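Local structure of fervidolysin (Fervidobacterium pennivorans, 1R6V) at residues 125-128 and 134-137; 210-213 and 217-220. The protein degrades keratin into peptides as a subtilisin-like serine protease, allowing the bacterium to grow on native feathers. The protein carries 1 engineered substitution. All coordinates share one frame; numbering follows the deposited sequence.

Both contacts lie in the catalytic part of the enzyme, with centres about 10 Å apart, and both are largely buried. Interaction 1 packs the chain that probably follows the propeptide against the start of helix 136-140; its chemistry is a guanidinium face laid over CB of Trp136 and a tyrosine ring beside a leucine. Interaction 2 folds the loop after helix 200-209 around calcium and relies on carbonyl oxygens, a carboxylate and one backbone hydrogen bond, with Lys212 exposed. The two join by packing: Leu135 meets Ile217 and the backbone of Val218, and Tyr127 lies against Val218 and Lys212. Glu129, just beyond 125-128, supplies another ligand to the same calcium.

Interaction 1. Residues 125-128 and 134-137; sequences RDYG and ELWG
Arg125 directs its CG away from its own carbonyl carbon (chi1 -63°) and stays extended from CG to NE, while Trp136 carries CG between its backbone N and carbonyl carbon (chi1 79°), and the two side chains run side by side in the same direction. The guanidinium therefore lies over the start of helix 136-140: CB of Trp136 sits over one of its faces, displaced toward the rim, with NH2 of Arg125 3.4 Å from CB of Trp136. Its plane is turned 53° from the indole, and the touching is done by the tryptophan's CB and CA; CZ of Arg125 is 3.6 Å from CA of Trp136. The arginine's polar bonds go to neighbours: NE forms a salt bridge with Glu139, and NH1 and NH2 are hydrogen-bonded to the carbonyls of Asn133 and Met112, which would fix the rotation of the flat group. Were Arg125 cut back to an alanine, Glu139 would probably lose its cationic mate, the carbonyls of Asn133 and Met112 their donors, and a gap would open over CB of Trp136. Tyr127 also touches the turn at Leu135, through CE1, which approaches CB of Leu135 at 4.2 Å and lies 4.0 Å from the O of Leu135, an atom that meets the ring obliquely. Leu135 is the centre of an inverse gamma turn, closed by a weak bond from Trp136 N to Glu134 O at 3.0 Å, and holds the N-cap position of the helix. Such packing of the probable start of the mature enzyme, with Glu129 as ligand, is consistent with the high-affinity calcium site of subtilisins, where the N-terminal region meets the calcium loop.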
ATOM      1  N   ARG A 125      18.093 -35.993  -5.184  1.00 38.31           N
ATOM      2  CA  ARG A 125      18.125 -34.893  -4.234  1.00 36.08           C
ATOM      3  C   ARG A 125      19.266 -35.092  -3.258  1.00 35.15           C
ATOM      4  O   ARG A 125      19.053 -35.386  -2.084  1.00 36.74           O
ATOM      5  CB  ARG A 125      16.806 -34.820  -3.478  1.00 33.25           C
ATOM      6  CG  ARG A 125      15.650 -34.519  -4.380  1.00 30.51           C
ATOM      7  CD  ARG A 125      14.330 -34.668  -3.671  1.00 26.24           C
ATOM      8  NE  ARG A 125      13.250 -34.612  -4.640  1.00 24.31           N
ATOM      9  CZ  ARG A 125      12.008 -35.007  -4.398  1.00 22.95           C
ATOM     10  NH1 ARG A 125      11.681 -35.486  -3.205  1.00 22.48           N
ATOM     11  NH2 ARG A 125      11.100 -34.934  -5.357  1.00 23.82           N
ATOM     12  N   ASP A 126      20.485 -34.930  -3.751  1.00 34.85           N
ATOM     13  CA  ASP A 126      21.657 -35.095  -2.912  1.00 33.93           C
ATOM     14  C   ASP A 126      22.179 -33.732  -2.477  1.00 32.06           C
ATOM     15  O   ASP A 126      23.058 -33.157  -3.123  1.00 32.33           O
ATOM     16  CB  ASP A 126      22.736 -35.874  -3.678  1.00 36.63           C
ATOM     17  CG  ASP A 126      23.950 -36.193  -2.824  1.00 38.49           C
ATOM     18  OD1 ASP A 126      23.778 -36.469  -1.614  1.00 39.91           O
ATOM     19  OD2 ASP A 126      25.076 -36.186  -3.372  1.00 41.67           O
ATOM     20  N   TYR A 127      21.630 -33.216  -1.379  1.00 28.98           N
ATOM     21  CA  TYR A 127      22.049 -31.919  -0.860  1.00 27.38           C
ATOM     22  C   TYR A 127      22.977 -32.055   0.342  1.00 26.54           C
ATOM     23  O   TYR A 127      23.472 -31.053   0.856  1.00 26.73           O
ATOM     24  CB  TYR A 127      20.825 -31.073  -0.484  1.00 26.57           C
ATOM     25  CG  TYR A 127      19.799 -31.007  -1.590  1.00 24.60           C
ATOM     26  CD1 TYR A 127      18.516 -31.516  -1.401  1.00 23.47           C
ATOM     27  CD2 TYR A 127      20.140 -30.535  -2.862  1.00 25.11           C
ATOM     28  CE1 TYR A 127      17.601 -31.572  -2.440  1.00 23.09           C
ATOM     29  CE2 TYR A 127      19.225 -30.589  -3.918  1.00 25.57           C
ATOM     30  CZ  TYR A 127      17.960 -31.118  -3.695  1.00 25.32           C
ATOM     31  OH  TYR A 127      17.072 -31.254  -4.736  1.00 27.86           O
ATOM     32  N   GLY A 128      23.194 -33.287   0.798  1.00 24.72           N
ATOM     33  CA  GLY A 128      24.089 -33.519   1.923  1.00 23.04           C
ATOM     34  C   GLY A 128      23.461 -33.653   3.305  1.00 23.03           C
ATOM     35  O   GLY A 128      24.127 -34.068   4.259  1.00 22.85           O
ATOM     36  N   GLU A 134      13.404 -35.400   1.095  1.00 16.76           N
ATOM     37  CA  GLU A 134      12.082 -34.806   1.164  1.00 17.76           C
ATOM     38  C   GLU A 134      11.976 -33.383   0.639  1.00 15.45           C
ATOM     39  O   GLU A 134      10.876 -32.855   0.531  1.00 16.69           O
ATOM     40  CB  GLU A 134      11.580 -34.862   2.599  1.00 22.39           C
ATOM     41  CG  GLU A 134      11.255 -36.284   3.003  1.00 30.95           C
ATOM     42  CD  GLU A 134      10.347 -36.340   4.185  1.00 34.36           C
ATOM     43  OE1 GLU A 134      10.841 -36.095   5.301  1.00 38.39           O
ATOM     44  OE2 GLU A 134       9.142 -36.620   3.988  1.00 38.24           O
ATOM     45  N   LEU A 135      13.109 -32.774   0.305  1.00 15.36           N
ATOM     46  CA  LEU A 135      13.101 -31.396  -0.179  1.00 14.47           C
ATOM     47  C   LEU A 135      12.850 -31.278  -1.681  1.00 14.98           C
ATOM     48  O   LEU A 135      13.718 -30.837  -2.442  1.00 14.89           O
ATOM     49  CB  LEU A 135      14.426 -30.723   0.196  1.00 12.25           C
ATOM     50  CG  LEU A 135      14.699 -30.757   1.712  1.00 16.76           C
ATOM     51  CD1 LEU A 135      16.042 -30.096   2.011  1.00 15.93           C
ATOM     52  CD2 LEU A 135      13.562 -30.068   2.457  1.00 17.79           C
ATOM     53  N   TRP A 136      11.644 -31.654  -2.098  1.00 12.43           N
ATOM     54  CA  TRP A 136      11.285 -31.612  -3.507  1.00 13.63           C
ATOM     55  C   TRP A 136      11.326 -30.202  -4.092  1.00 15.38           C
ATOM     56  O   TRP A 136      11.589 -30.021  -5.284  1.00 15.98           O
ATOM     57  CB  TRP A 136       9.893 -32.219  -3.725  1.00 13.24           C
ATOM     58  CG  TRP A 136       8.749 -31.309  -3.383  1.00 13.76           C
ATOM     59  CD1 TRP A 136       8.131 -31.172  -2.173  1.00 11.24           C
ATOM     60  CD2 TRP A 136       8.077 -30.424  -4.282  1.00 12.87           C
ATOM     61  NE1 TRP A 136       7.107 -30.266  -2.265  1.00 12.58           N
ATOM     62  CE2 TRP A 136       7.051 -29.786  -3.551  1.00 12.64           C
ATOM     63  CE3 TRP A 136       8.241 -30.111  -5.641  1.00 11.08           C
ATOM     64  CZ2 TRP A 136       6.193 -28.851  -4.126  1.00 14.06           C
ATOM     65  CZ3 TRP A 136       7.386 -29.180  -6.215  1.00 13.52           C
ATOM     66  CH2 TRP A 136       6.370 -28.560  -5.456  1.00 14.01           C
ATOM     67  N   GLY A 137      11.077 -29.206  -3.244  1.00 13.00           N
ATOM     68  CA  GLY A 137      11.090 -27.831  -3.708  1.00 14.07           C
ATOM     69  C   GLY A 137      12.466 -27.405  -4.193  1.00 14.47           C
ATOM     70  O   GLY A 137      12.581 -26.668  -5.168  1.00 14.48           O
TER

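Interaction 2. Residues 210-213 and 217-220; sequences AKKD and IVGV. With CA (calcium ion), chain B.
Ala210 and Gly219 bring their backbones together to 4.4 Å between CA atoms, and the amide N of Gly219 donates to the O of Ala210 at 2.9 Å, an almost straight bond (162° at the hydrogen) tilted 21° from the carbonyl plane. The same oxygen receives a CA-H...O contact from Val218, whose CA is 3.5 Å from Ala210 O. The backbones approach closely here, with no side chain at Gly219 to be accommodated. Beside this bond the methyl CB of Ala210 meets CG1 of Ile217 at 3.7 Å, an apolar touch continued by CD1 of Ile217. Farther along, Lys212 and Val218 lie alongside each other, CB of the lysine 3.8 Å from CG2 of the valine. The methyl is set there by a torsion that turns CG2 of Val218 anti to the backbone N; Trp148 also touches both side chains. The loop 211-217 curls round calcium, with alternate residues Lys211, Asp213, Lys215 and Ile217 as ligands, as in the high-affinity calcium loop of subtilisins, and it follows helix 200-209, which begins at Ala200, an engineered residue at a position assigned to the charge relay system. The O atoms of Lys211 and Ile217 each bind the ion at 2.3 Å, which draws these two acceptors together. Asp213 gives one carboxylate oxygen, OD1, at 2.5 Å from the calcium, its CG placed between backbone N and carbonyl carbon (chi1 61°). Glu129, Asp171 and Lys215 complete the site. Lys211 leaves the backbone heading away from residues 217-220, and its NZ forms a salt bridge with Glu173.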
ATOM      1  N   ALA A 210      18.162 -22.666   6.167  1.00 12.66           N
ATOM      2  CA  ALA A 210      18.499 -23.670   7.163  1.00 13.08           C
ATOM      3  C   ALA A 210      19.964 -24.047   6.893  1.00 14.01           C
ATOM      4  O   ALA A 210      20.404 -24.149   5.744  1.00 12.70           O
ATOM      5  CB  ALA A 210      17.584 -24.896   7.039  1.00 12.50           C
ATOM      6  N   LYS A 211      20.718 -24.248   7.961  1.00 15.95           N
ATOM      7  CA  LYS A 211      22.145 -24.560   7.876  1.00 18.22           C
ATOM      8  C   LYS A 211      22.535 -25.835   7.125  1.00 18.31           C
ATOM      9  O   LYS A 211      21.925 -26.880   7.308  1.00 18.24           O
ATOM     10  CB  LYS A 211      22.693 -24.616   9.301  1.00 20.17           C
ATOM     11  CG  LYS A 211      24.203 -24.675   9.446  1.00 25.34           C
ATOM     12  CD  LYS A 211      24.551 -24.906  10.920  1.00 25.14           C
ATOM     13  CE  LYS A 211      26.051 -24.938  11.158  1.00 28.16           C
ATOM     14  NZ  LYS A 211      26.386 -25.235  12.584  1.00 29.69           N
ATOM     15  N   LYS A 212      23.551 -25.747   6.272  1.00 19.96           N
ATOM     16  CA  LYS A 212      24.017 -26.937   5.565  1.00 21.17           C
ATOM     17  C   LYS A 212      25.002 -27.577   6.542  1.00 21.19           C
ATOM     18  O   LYS A 212      26.138 -27.127   6.680  1.00 21.54           O
ATOM     19  CB  LYS A 212      24.719 -26.552   4.269  1.00 22.17           C
ATOM     20  CG  LYS A 212      25.004 -27.726   3.355  1.00 23.32           C
ATOM     21  CD  LYS A 212      25.537 -27.223   2.031  1.00 24.48           C
ATOM     22  CE  LYS A 212      25.776 -28.369   1.066  1.00 26.98           C
ATOM     23  NZ  LYS A 212      26.698 -29.407   1.617  1.00 26.61           N
ATOM     24  N   ASP A 213      24.559 -28.617   7.238  1.00 21.84           N
ATOM     25  CA  ASP A 213      25.412 -29.254   8.234  1.00 22.72           C
ATOM     26  C   ASP A 213      25.204 -30.759   8.336  1.00 22.69           C
ATOM     27  O   ASP A 213      25.563 -31.366   9.349  1.00 22.56           O
ATOM     28  CB  ASP A 213      25.153 -28.613   9.604  1.00 21.64           C
ATOM     29  CG  ASP A 213      23.723 -28.794  10.068  1.00 23.28           C
ATOM     30  OD1 ASP A 213      22.924 -29.360   9.302  1.00 20.76           O
ATOM     31  OD2 ASP A 213      23.397 -28.371  11.205  1.00 23.07           O
ATOM     32  N   ILE A 217      17.196 -30.174   7.439  1.00 16.15           N
ATOM     33  CA  ILE A 217      17.066 -29.731   6.055  1.00 13.83           C
ATOM     34  C   ILE A 217      18.141 -28.694   5.737  1.00 15.31           C
ATOM     35  O   ILE A 217      19.067 -28.490   6.515  1.00 15.66           O
ATOM     36  CB  ILE A 217      15.662 -29.117   5.780  1.00 12.72           C
ATOM     37  CG1 ILE A 217      15.451 -27.842   6.607  1.00 12.62           C
ATOM     38  CG2 ILE A 217      14.572 -30.114   6.190  1.00 13.42           C
ATOM     39  CD1 ILE A 217      14.514 -26.826   5.927  1.00 11.44           C
ATOM     40  N   VAL A 218      18.042 -28.067   4.574  1.00 15.01           N
ATOM     41  CA  VAL A 218      19.000 -27.029   4.218  1.00 13.33           C
ATOM     42  C   VAL A 218      18.190 -26.016   3.416  1.00 14.67           C
ATOM     43  O   VAL A 218      17.233 -26.385   2.736  1.00 13.65           O
ATOM     44  CB  VAL A 218      20.198 -27.598   3.394  1.00 14.69           C
ATOM     45  CG1 VAL A 218      19.700 -28.318   2.157  1.00 13.13           C
ATOM     46  CG2 VAL A 218      21.175 -26.462   3.024  1.00 12.76           C
ATOM     47  N   GLY A 219      18.530 -24.738   3.549  1.00 13.20           N
ATOM     48  CA  GLY A 219      17.796 -23.704   2.841  1.00 13.30           C
ATOM     49  C   GLY A 219      18.247 -23.534   1.403  1.00 12.14           C
ATOM     50  O   GLY A 219      19.221 -24.141   0.976  1.00 12.75           O
ATOM     51  N   VAL A 220      17.501 -22.735   0.657  1.00 12.42           N
ATOM     52  CA  VAL A 220      17.820 -22.429  -0.733  1.00 10.63           C
ATOM     53  C   VAL A 220      19.158 -21.681  -0.781  1.00 12.24           C
ATOM     54  O   VAL A 220      19.963 -21.871  -1.699  1.00 11.68           O
ATOM     55  CB  VAL A 220      16.736 -21.517  -1.341  1.00 12.91           C
ATOM     56  CG1 VAL A 220      17.172 -21.030  -2.701  1.00 13.82           C
ATOM     57  CG2 VAL A 220      15.401 -22.281  -1.438  1.00 13.66           C
TER
HETATM   58 CA    CA B   1      20.830 -28.742   8.037  1.00  3.26          CA